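Local coordinates for acyl-CoA Binding Protein (Moniliophthora perniciosa, PDB 3FP5) that probably binds long-chain acyl-CoA esters and carries them within the cell for fatty acid metabolism, as other acyl-CoA binding proteins do, at residues A[8-11]-A[12-15]; A[25-28]-A[29-32]; A[90-94]-A[95-99]. One frame throughout, in Å; residues are numbered along the deposited sequence.

Contact 1: A[8-11]-A[12-15]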
ATOM      1  N   PHE A   8      -9.001  -2.814   3.675  1.00 10.15           N
ATOM      2  CA  PHE A   8      -8.110  -1.879   2.990  1.00 10.04           C
ATOM      3  C   PHE A   8      -7.946  -0.588   3.793  1.00 11.40           C
ATOM      4  O   PHE A   8      -6.827  -0.128   4.013  1.00 11.17           O
ATOM      5  CB  PHE A   8      -8.653  -1.567   1.589  1.00  8.91           C
ATOM      6  CG  PHE A   8      -7.943  -0.434   0.898  1.00  9.15           C
ATOM      7  CD1 PHE A   8      -6.675  -0.619   0.362  1.00  9.48           C
ATOM      8  CD2 PHE A   8      -8.536   0.825   0.806  1.00 10.94           C
ATOM      9  CE1 PHE A   8      -6.007   0.432  -0.287  1.00 13.42           C
ATOM     10  CE2 PHE A   8      -7.874   1.894   0.169  1.00 11.55           C
ATOM     11  CZ  PHE A   8      -6.614   1.695  -0.384  1.00 11.58           C
ATOM     12  N   ASP A   9      -9.054  -0.007   4.245  1.00 10.25           N
ATOM     13  CA  ASP A   9      -8.976   1.269   4.958  1.00 10.65           C
ATOM     14  C   ASP A   9      -8.181   1.112   6.270  1.00 10.39           C
ATOM     15  O   ASP A   9      -7.387   1.981   6.635  1.00 11.88           O
ATOM     16  CB  ASP A   9     -10.376   1.833   5.214  1.00 14.30           C
ATOM     17  CG  ASP A   9     -11.067   2.314   3.929  1.00 16.58           C
ATOM     18  OD1 ASP A   9     -10.381   2.523   2.914  1.00 17.02           O
ATOM     19  OD2 ASP A   9     -12.293   2.505   3.952  1.00 21.41           O
ATOM     20  N   LYS A  10      -8.363  -0.008   6.955  1.00 10.89           N
ATOM     21  CA  LYS A  10      -7.586  -0.258   8.176  1.00 10.63           C
ATOM     22  C   LYS A  10      -6.089  -0.378   7.850  1.00 11.42           C
ATOM     23  O   LYS A  10      -5.236   0.195   8.544  1.00 11.91           O
ATOM     24  CB  LYS A  10      -8.101  -1.514   8.894  1.00 10.93           C
ATOM     25  CG  LYS A  10      -7.403  -1.845  10.225  1.00 11.86           C
ATOM     26  CD  LYS A  10      -7.384  -0.662  11.214  1.00 12.40           C
ATOM     27  CE  LYS A  10      -8.784  -0.276  11.664  1.00 14.72           C
ATOM     28  NZ  LYS A  10      -8.811   0.777  12.721  1.00 14.78           N
ATOM     29  N   ALA A  11      -5.761  -1.107   6.789  1.00 10.34           N
ATOM     30  CA  ALA A  11      -4.377  -1.237   6.348  1.00  9.66           C
ATOM     31  C   ALA A  11      -3.748   0.134   6.049  1.00 11.22           C
ATOM     32  O   ALA A  11      -2.603   0.391   6.428  1.00 10.42           O
ATOM     33  CB  ALA A  11      -4.274  -2.155   5.122  1.00 11.95           C
ATOM     34  N   VAL A  12      -4.492   0.994   5.354  1.00 10.65           N
ATOM     35  CA  VAL A  12      -4.021   2.340   5.027  1.00 10.82           C
ATOM     36  C   VAL A  12      -3.727   3.135   6.308  1.00 11.99           C
ATOM     37  O   VAL A  12      -2.688   3.781   6.422  1.00 12.54           O
ATOM     38  CB  VAL A  12      -5.063   3.089   4.175  1.00 11.76           C
ATOM     39  CG1 VAL A  12      -4.729   4.584   4.068  1.00 11.24           C
ATOM     40  CG2 VAL A  12      -5.147   2.455   2.791  1.00 11.69           C
ATOM     41  N   GLU A  13      -4.643   3.078   7.267  1.00 10.66           N
ATOM     42  CA  GLU A  13      -4.447   3.757   8.542  1.00 10.88           C
ATOM     43  C   GLU A  13      -3.158   3.290   9.205  1.00 13.59           C
ATOM     44  O   GLU A  13      -2.397   4.095   9.742  1.00 13.83           O
ATOM     45  CB  GLU A  13      -5.634   3.495   9.470  1.00 12.58           C
ATOM     46  CG  GLU A  13      -5.485   4.138  10.818  1.00 26.36           C
ATOM     47  CD  GLU A  13      -6.618   3.781  11.761  1.00 30.27           C
ATOM     48  OE1 GLU A  13      -7.506   2.979  11.357  1.00 19.49           O
ATOM     49  OE2 GLU A  13      -6.611   4.315  12.894  1.00 26.67           O
ATOM     50  N   ILE A  14      -2.922   1.981   9.168  1.00 12.09           N
ATOM     51  CA  ILE A  14      -1.717   1.410   9.770  1.00 11.90           C
ATOM     52  C   ILE A  14      -0.458   1.880   9.031  1.00 11.89           C
ATOM     53  O   ILE A  14       0.494   2.346   9.649  1.00 15.10           O
ATOM     54  CB  ILE A  14      -1.794  -0.134   9.819  1.00 12.01           C
ATOM     55  CG1 ILE A  14      -2.833  -0.562  10.864  1.00 11.92           C
ATOM     56  CG2 ILE A  14      -0.429  -0.737  10.135  1.00 17.62           C
ATOM     57  CD1 ILE A  14      -3.252  -2.000  10.749  1.00 14.77           C
ATOM     58  N   VAL A  15      -0.464   1.761   7.710  1.00  9.94           N
ATOM     59  CA  VAL A  15       0.673   2.179   6.908  1.00  9.69           C
ATOM     60  C   VAL A  15       1.002   3.653   7.154  1.00 13.99           C
ATOM     61  O   VAL A  15       2.170   4.013   7.349  1.00 17.87           O
ATOM     62  CB  VAL A  15       0.423   1.926   5.406  1.00 12.13           C
ATOM     63  CG1 VAL A  15       1.467   2.649   4.578  1.00 14.13           C
ATOM     64  CG2 VAL A  15       0.435   0.421   5.125  1.00 15.62           C
TER
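F8 and V12 are joined by the first of four i to i+4 backbone bonds that run without a break through this part of helix 5-17: V12 N to F8 O (2.9 Å), then E13 N to D9 O, I14 N to K10 O and V15 N to A11 O. The same first pair meets through side chains. F8 swings its CG anti to the backbone N (chi1 170°), carrying the ring slightly forward along the helix until V12 CG2 sits over one face, 3.8 Å from the ring centroid and 19° off the normal, a CH-pi contact offset toward CZ. This is the first of five helices, the first four consistent with the family's four-helix bundle and 94-105 additional to it; F8, which also meets F38 and the rings of Y77 and Y80, belongs to the bundle's aromatic packing. Away from that core, K10 and E13 lie side by side as an i to i+3 salt bridge, K10 NZ to E13 OE1 at 2.9 Å. The lysine chain is bent at chi2 and chi3 while the glutamate is extended; NZ arrives on the syn side of OE1, 31° out of the carboxylate plane. K10 CG meets I14 CD1 at 4.2 Å.

Contact 2: A[25-28]-A[29-32]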
ATOM      1  N   LYS A  25       9.051  -1.367   9.200  1.00 25.88           N
ATOM      2  CA  LYS A  25       9.486  -0.399   8.204  1.00 26.18           C
ATOM      3  C   LYS A  25       9.432  -0.960   6.789  1.00 25.91           C
ATOM      4  O   LYS A  25      10.243  -1.815   6.425  1.00 27.31           O
ATOM      5  CB  LYS A  25      10.909   0.066   8.512  1.00 31.27           C
ATOM      6  CG  LYS A  25      11.370   1.242   7.667  1.00 38.94           C
ATOM      7  CD  LYS A  25      12.863   1.489   7.839  1.00 50.09           C
ATOM      8  CE  LYS A  25      13.265   2.851   7.296  1.00 55.17           C
ATOM      9  NZ  LYS A  25      12.653   3.131   5.967  1.00 56.44           N
ATOM     10  N   PRO A  26       8.485  -0.467   5.982  1.00 22.91           N
ATOM     11  CA  PRO A  26       8.449  -0.860   4.570  1.00 20.37           C
ATOM     12  C   PRO A  26       9.701  -0.360   3.872  1.00 22.96           C
ATOM     13  O   PRO A  26      10.182   0.731   4.188  1.00 23.23           O
ATOM     14  CB  PRO A  26       7.229  -0.108   4.027  1.00 21.79           C
ATOM     15  CG  PRO A  26       6.404   0.227   5.236  1.00 29.25           C
ATOM     16  CD  PRO A  26       7.412   0.485   6.316  1.00 23.89           C
ATOM     17  N   THR A  27      10.227  -1.148   2.942  1.00 21.85           N
ATOM     18  CA  THR A  27      11.351  -0.706   2.127  1.00 24.30           C
ATOM     19  C   THR A  27      10.893   0.348   1.119  1.00 24.79           C
ATOM     20  O   THR A  27       9.694   0.610   0.965  1.00 17.47           O
ATOM     21  CB  THR A  27      11.979  -1.873   1.351  1.00 22.85           C
ATOM     22  OG1 THR A  27      11.030  -2.371   0.403  1.00 21.02           O
ATOM     23  CG2 THR A  27      12.394  -2.993   2.299  1.00 25.06           C
ATOM     24  N   GLN A  28      11.852   0.963   0.438  1.00 24.88           N
ATOM     25  CA  GLN A  28      11.539   1.948  -0.583  1.00 22.91           C
ATOM     26  C   GLN A  28      10.628   1.327  -1.640  1.00 17.10           C
ATOM     27  O   GLN A  28       9.605   1.904  -2.005  1.00 22.18           O
ATOM     28  CB  GLN A  28      12.833   2.470  -1.217  1.00 33.80           C
ATOM     29  CG  GLN A  28      12.651   3.253  -2.497  1.00 43.49           C
ATOM     30  CD  GLN A  28      13.974   3.745  -3.052  1.00 55.51           C
ATOM     31  OE1 GLN A  28      14.862   4.153  -2.302  1.00 59.92           O
ATOM     32  NE2 GLN A  28      14.114   3.706  -4.373  1.00 59.48           N
ATOM     33  N   ASP A  29      10.990   0.130  -2.097  1.00 20.64           N
ATOM     34  CA  ASP A  29      10.190  -0.600  -3.085  1.00 20.19           C
ATOM     35  C   ASP A  29       8.791  -0.918  -2.554  1.00 18.46           C
ATOM     36  O   ASP A  29       7.807  -0.864  -3.294  1.00 19.50           O
ATOM     37  CB  ASP A  29      10.881  -1.901  -3.494  1.00 25.89           C
ATOM     38  CG  ASP A  29      12.063  -1.674  -4.424  1.00 34.00           C
ATOM     39  OD1 ASP A  29      12.234  -0.538  -4.915  1.00 33.85           O
ATOM     40  OD2 ASP A  29      12.818  -2.641  -4.665  1.00 34.14           O
ATOM     41  N   GLU A  30       8.709  -1.261  -1.276  1.00 21.14           N
ATOM     42  CA  GLU A  30       7.417  -1.579  -0.667  1.00 22.26           C
ATOM     43  C   GLU A  30       6.519  -0.336  -0.564  1.00 19.85           C
ATOM     44  O   GLU A  30       5.294  -0.423  -0.684  1.00 13.98           O
ATOM     45  CB  GLU A  30       7.611  -2.270   0.692  1.00 15.77           C
ATOM     46  CG  GLU A  30       8.070  -3.731   0.552  1.00 16.37           C
ATOM     47  CD  GLU A  30       8.586  -4.353   1.843  1.00 21.87           C
ATOM     48  OE1 GLU A  30       8.964  -3.605   2.771  1.00 19.14           O
ATOM     49  OE2 GLU A  30       8.616  -5.606   1.928  1.00 25.07           O
ATOM     50  N   GLN A  31       7.124   0.828  -0.357  1.00 18.03           N
ATOM     51  CA  GLN A  31       6.337   2.051  -0.285  1.00 14.85           C
ATOM     52  C   GLN A  31       5.762   2.404  -1.660  1.00 15.04           C
ATOM     53  O   GLN A  31       4.627   2.862  -1.768  1.00 15.87           O
ATOM     54  CB  GLN A  31       7.168   3.205   0.273  1.00 18.40           C
ATOM     55  CG  GLN A  31       7.485   3.065   1.760  1.00 20.54           C
ATOM     56  CD  GLN A  31       6.277   3.324   2.656  1.00 26.16           C
ATOM     57  OE1 GLN A  31       5.161   3.543   2.177  1.00 27.85           O
ATOM     58  NE2 GLN A  31       6.501   3.308   3.967  1.00 26.93           N
ATOM     59  N   LEU A  32       6.549   2.185  -2.708  1.00 17.27           N
ATOM     60  CA  LEU A  32       6.044   2.367  -4.067  1.00 17.06           C
ATOM     61  C   LEU A  32       4.900   1.385  -4.343  1.00 16.39           C
ATOM     62  O   LEU A  32       3.926   1.720  -5.011  1.00 15.12           O
ATOM     63  CB  LEU A  32       7.167   2.180  -5.084  1.00 19.50           C
ATOM     64  CG  LEU A  32       8.075   3.404  -5.222  1.00 24.87           C
ATOM     65  CD1 LEU A  32       9.293   3.066  -6.058  1.00 29.16           C
ATOM     66  CD2 LEU A  32       7.315   4.588  -5.816  1.00 25.45           C
TER
HETATM   67  O   HOH W   1       9.924  -4.355   5.225  1.00 26.06           O
HETATM   68  O   HOH W   2       9.191   3.146   5.075  1.00 32.23           O
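T27 and D29 meet at the start of helix 28-42, where D29 CB lies 3.9 Å from T27 OG1, a loose approach beside the N-cap. The next residue, E30, carries most of the contact. Its backbone N donates to T27 OG1 at 3.1 Å; the threonine's chi1 of 65° sets that hydroxyl between its own N and carbonyl carbon, turned to the incoming N-H. In return the extended side chain of E30 reaches back over the turn, and OE1 accepts from T27 N at 2.8 Å. At 170° that bond is nearly straight, meeting OE1 on the anti side and 23° out of the carboxylate plane. The same oxygen takes a second bond, from a water that also donates to K25 O, so E30 is tied to the loop both directly and through solvent. With an alanine here, the N-H of T27 is likely to lose this acceptor and the bridging water one of its two anchors, giving the loop before the helix more freedom to shift. Q31 follows, its N donating to T27 O at 2.9 Å and weakly to Q28 O. Its side chain, bent at chi2, crosses P26 and sets NE2 3.3 Å from the proline CG; NE2 also donates to a second water, which in turn donates to P26 O. L32 closes the turn with N bonded to Q28 O at 3.1 Å, the first regular i to i+4 bond wholly inside the helix. The reciprocal pair of T27 and E30, each side chain accepting from the other's backbone N-H, is a capping box, the classic N-terminal stop signal of a helix.

Contact 3: A[90-94]-A[95-99]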
ATOM      1  N   LYS A  90       6.850 -10.631   8.559  1.00 20.25           N
ATOM      2  CA  LYS A  90       8.305 -10.591   8.499  1.00 23.64           C
ATOM      3  C   LYS A  90       8.908  -9.831   9.691  1.00 25.95           C
ATOM      4  O   LYS A  90       9.966 -10.203  10.202  1.00 28.88           O
ATOM      5  CB  LYS A  90       8.751  -9.948   7.187  1.00 28.01           C
ATOM      6  CG  LYS A  90      10.255  -9.892   6.987  1.00 40.53           C
ATOM      7  CD  LYS A  90      10.814 -11.266   6.672  1.00 54.05           C
ATOM      8  CE  LYS A  90      12.315 -11.215   6.445  1.00 59.40           C
ATOM      9  NZ  LYS A  90      12.899 -12.583   6.342  1.00 62.70           N
ATOM     10  N   ALA A  91       8.243  -8.762  10.122  1.00 20.77           N
ATOM     11  CA  ALA A  91       8.709  -7.994  11.279  1.00 23.09           C
ATOM     12  C   ALA A  91       8.652  -8.864  12.528  1.00 22.11           C
ATOM     13  O   ALA A  91       9.572  -8.855  13.355  1.00 25.82           O
ATOM     14  CB  ALA A  91       7.884  -6.739  11.467  1.00 18.93           C
ATOM     15  N   ASP A  92       7.550  -9.590  12.673  1.00 20.75           N
ATOM     16  CA  ASP A  92       7.444 -10.645  13.666  1.00 21.48           C
ATOM     17  C   ASP A  92       7.696 -10.152  15.096  1.00 21.71           C
ATOM     18  O   ASP A  92       8.518 -10.711  15.835  1.00 26.75           O
ATOM     19  CB  ASP A  92       8.412 -11.773  13.311  1.00 30.04           C
ATOM     20  CG  ASP A  92       8.274 -12.967  14.228  1.00 30.07           C
ATOM     21  OD1 ASP A  92       7.126 -13.416  14.460  1.00 32.48           O
ATOM     22  OD2 ASP A  92       9.318 -13.452  14.714  1.00 39.46           O
ATOM     23  N   THR A  93       6.990  -9.094  15.475  1.00 16.00           N
ATOM     24  CA  THR A  93       7.041  -8.580  16.840  1.00 16.79           C
ATOM     25  C   THR A  93       5.644  -8.645  17.448  1.00 17.39           C
ATOM     26  O   THR A  93       4.654  -8.870  16.745  1.00 16.74           O
ATOM     27  CB  THR A  93       7.550  -7.120  16.889  1.00 21.70           C
ATOM     28  OG1 THR A  93       6.625  -6.258  16.217  1.00 21.62           O
ATOM     29  CG2 THR A  93       8.924  -6.996  16.230  1.00 23.53           C
ATOM     30  N   GLU A  94       5.550  -8.454  18.757  1.00 17.68           N
ATOM     31  CA  GLU A  94       4.240  -8.437  19.383  1.00 15.96           C
ATOM     32  C   GLU A  94       3.433  -7.271  18.841  1.00 13.69           C
ATOM     33  O   GLU A  94       2.211  -7.349  18.735  1.00 14.35           O
ATOM     34  CB  GLU A  94       4.377  -8.337  20.904  1.00 17.49           C
ATOM     35  CG  GLU A  94       4.937  -9.606  21.524  1.00 18.59           C
ATOM     36  CD  GLU A  94       3.999 -10.783  21.340  1.00 25.65           C
ATOM     37  OE1 GLU A  94       2.768 -10.578  21.403  1.00 24.96           O
ATOM     38  OE2 GLU A  94       4.490 -11.913  21.134  1.00 34.02           O
ATOM     39  N   GLU A  95       4.124  -6.185  18.502  1.00 14.80           N
ATOM     40  CA  GLU A  95       3.460  -5.026  17.917  1.00 13.68           C
ATOM     41  C   GLU A  95       2.881  -5.373  16.543  1.00 13.79           C
ATOM     42  O   GLU A  95       1.712  -5.091  16.269  1.00 15.31           O
ATOM     43  CB  GLU A  95       4.416  -3.836  17.809  1.00 15.71           C
ATOM     44  CG  GLU A  95       3.785  -2.600  17.160  1.00 18.33           C
ATOM     45  CD  GLU A  95       4.753  -1.432  17.033  1.00 24.50           C
ATOM     46  OE1 GLU A  95       5.947  -1.599  17.367  1.00 26.45           O
ATOM     47  OE2 GLU A  95       4.313  -0.340  16.606  1.00 26.03           O
ATOM     48  N   SER A  96       3.686  -6.004  15.691  1.00 13.54           N
ATOM     49  CA  SER A  96       3.203  -6.383  14.364  1.00 14.33           C
ATOM     50  C   SER A  96       2.065  -7.411  14.464  1.00 13.99           C
ATOM     51  O   SER A  96       1.116  -7.370  13.680  1.00 13.60           O
ATOM     52  CB  SER A  96       4.338  -6.872  13.447  1.00 17.13           C
ATOM     53  OG  SER A  96       4.780  -8.175  13.767  1.00 16.42           O
ATOM     54  N   LYS A  97       2.150  -8.318  15.435  1.00 13.85           N
ATOM     55  CA  LYS A  97       1.073  -9.287  15.630  1.00 15.06           C
ATOM     56  C   LYS A  97      -0.251  -8.601  15.980  1.00 14.66           C
ATOM     57  O   LYS A  97      -1.326  -9.022  15.541  1.00 14.98           O
ATOM     58  CB  LYS A  97       1.448 -10.315  16.701  1.00 21.61           C
ATOM     59  CG  LYS A  97       2.435 -11.357  16.205  1.00 28.66           C
ATOM     60  CD  LYS A  97       2.741 -12.402  17.273  1.00 43.14           C
ATOM     61  CE  LYS A  97       3.749 -13.426  16.762  1.00 50.35           C
ATOM     62  NZ  LYS A  97       4.989 -12.776  16.244  1.00 50.99           N
ATOM     63  N   LYS A  98      -0.168  -7.540  16.774  1.00 12.83           N
ATOM     64  CA  LYS A  98      -1.337  -6.755  17.138  1.00 14.57           C
ATOM     65  C   LYS A  98      -1.956  -6.099  15.901  1.00 14.61           C
ATOM     66  O   LYS A  98      -3.185  -6.051  15.757  1.00 15.31           O
ATOM     67  CB  LYS A  98      -0.916  -5.682  18.146  1.00 18.45           C
ATOM     68  CG  LYS A  98      -1.997  -5.199  19.081  1.00 27.30           C
ATOM     69  CD  LYS A  98      -1.359  -4.376  20.207  1.00 27.98           C
ATOM     70  CE  LYS A  98      -2.401  -3.809  21.159  1.00 29.89           C
ATOM     71  NZ  LYS A  98      -1.852  -2.668  21.957  1.00 28.21           N
ATOM     72  N   TYR A  99      -1.113  -5.589  15.007  1.00 13.86           N
ATOM     73  CA  TYR A  99      -1.604  -4.972  13.772  1.00 12.86           C
ATOM     74  C   TYR A  99      -2.287  -5.994  12.878  1.00 12.10           C
ATOM     75  O   TYR A  99      -3.355  -5.722  12.325  1.00 14.11           O
ATOM     76  CB  TYR A  99      -0.492  -4.237  13.027  1.00 12.27           C
ATOM     77  CG  TYR A  99       0.085  -3.103  13.847  1.00 16.52           C
ATOM     78  CD1 TYR A  99      -0.528  -2.714  15.036  1.00 24.05           C
ATOM     79  CD2 TYR A  99       1.232  -2.436  13.450  1.00 17.53           C
ATOM     80  CE1 TYR A  99      -0.020  -1.689  15.807  1.00 23.88           C
ATOM     81  CE2 TYR A  99       1.754  -1.387  14.217  1.00 16.35           C
ATOM     82  CZ  TYR A  99       1.116  -1.028  15.396  1.00 23.09           C
ATOM     83  OH  TYR A  99       1.600  -0.009  16.188  1.00 25.58           O
TER
HETATM   84  O   HOH W   3       7.558  -3.735  16.740  1.00 28.95           O
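T93 and S96 build a capping box at the start of helix 94-105, next to two flat groups, the Y99 ring and the E95 carboxylate. E95 O lies over one face of the ring, 3.4 Å above its plane and toward the rim, while Y99 OH makes a weak bond to E95 OE2. The other carboxylate oxygen, OE1, accepts from a water that is also bonded to T93 OG1, linking the cap to this pair. In the box itself, S96 N donates to T93 OG1 (3.0 Å, 166° at the hydrogen) and T93 N donates to S96 OG at 2.9 Å. Both hydroxyls stand between their own N and carbonyl carbon (chi1 64° for T93), a rotation that turns each toward the other's N-H across the turn. S96 OG is hydrogen-bonded to L88 O as well, which couples the cap to the preceding helix 73-91. Backbone bonds from K97 N to T93 O and from K98 N to E94 O carry the new helix on. D92, with positive phi, makes the bend between the two helices, and its side chain runs alongside that of K97. The lysine chain is straight until chi4 turns its end, and K97 NZ reaches D92 OD1 at 2.9 Å from above the carboxylate plane.

Overall arrangement
From the N terminus, contact 1 comes first and closes no loop, being an internal stretch of helix 5-17. The chain then passes to contact 2, where the loop after that helix ends and helix 28-42 begins. Contact 3 lies much later, at the bend between helices 73-91 and 94-105. The three follow in series, with no nesting or crossing, their centres 15 to 17 Å apart. Contacts 1 and 3 do touch: I14 CD1 packs 4.0 Å from Y99 O, bringing the first and last helices together. The nearest atoms of contacts 1 and 2 are about 4 Å apart, without touching; V12 bridges their helices further along by packing on F38.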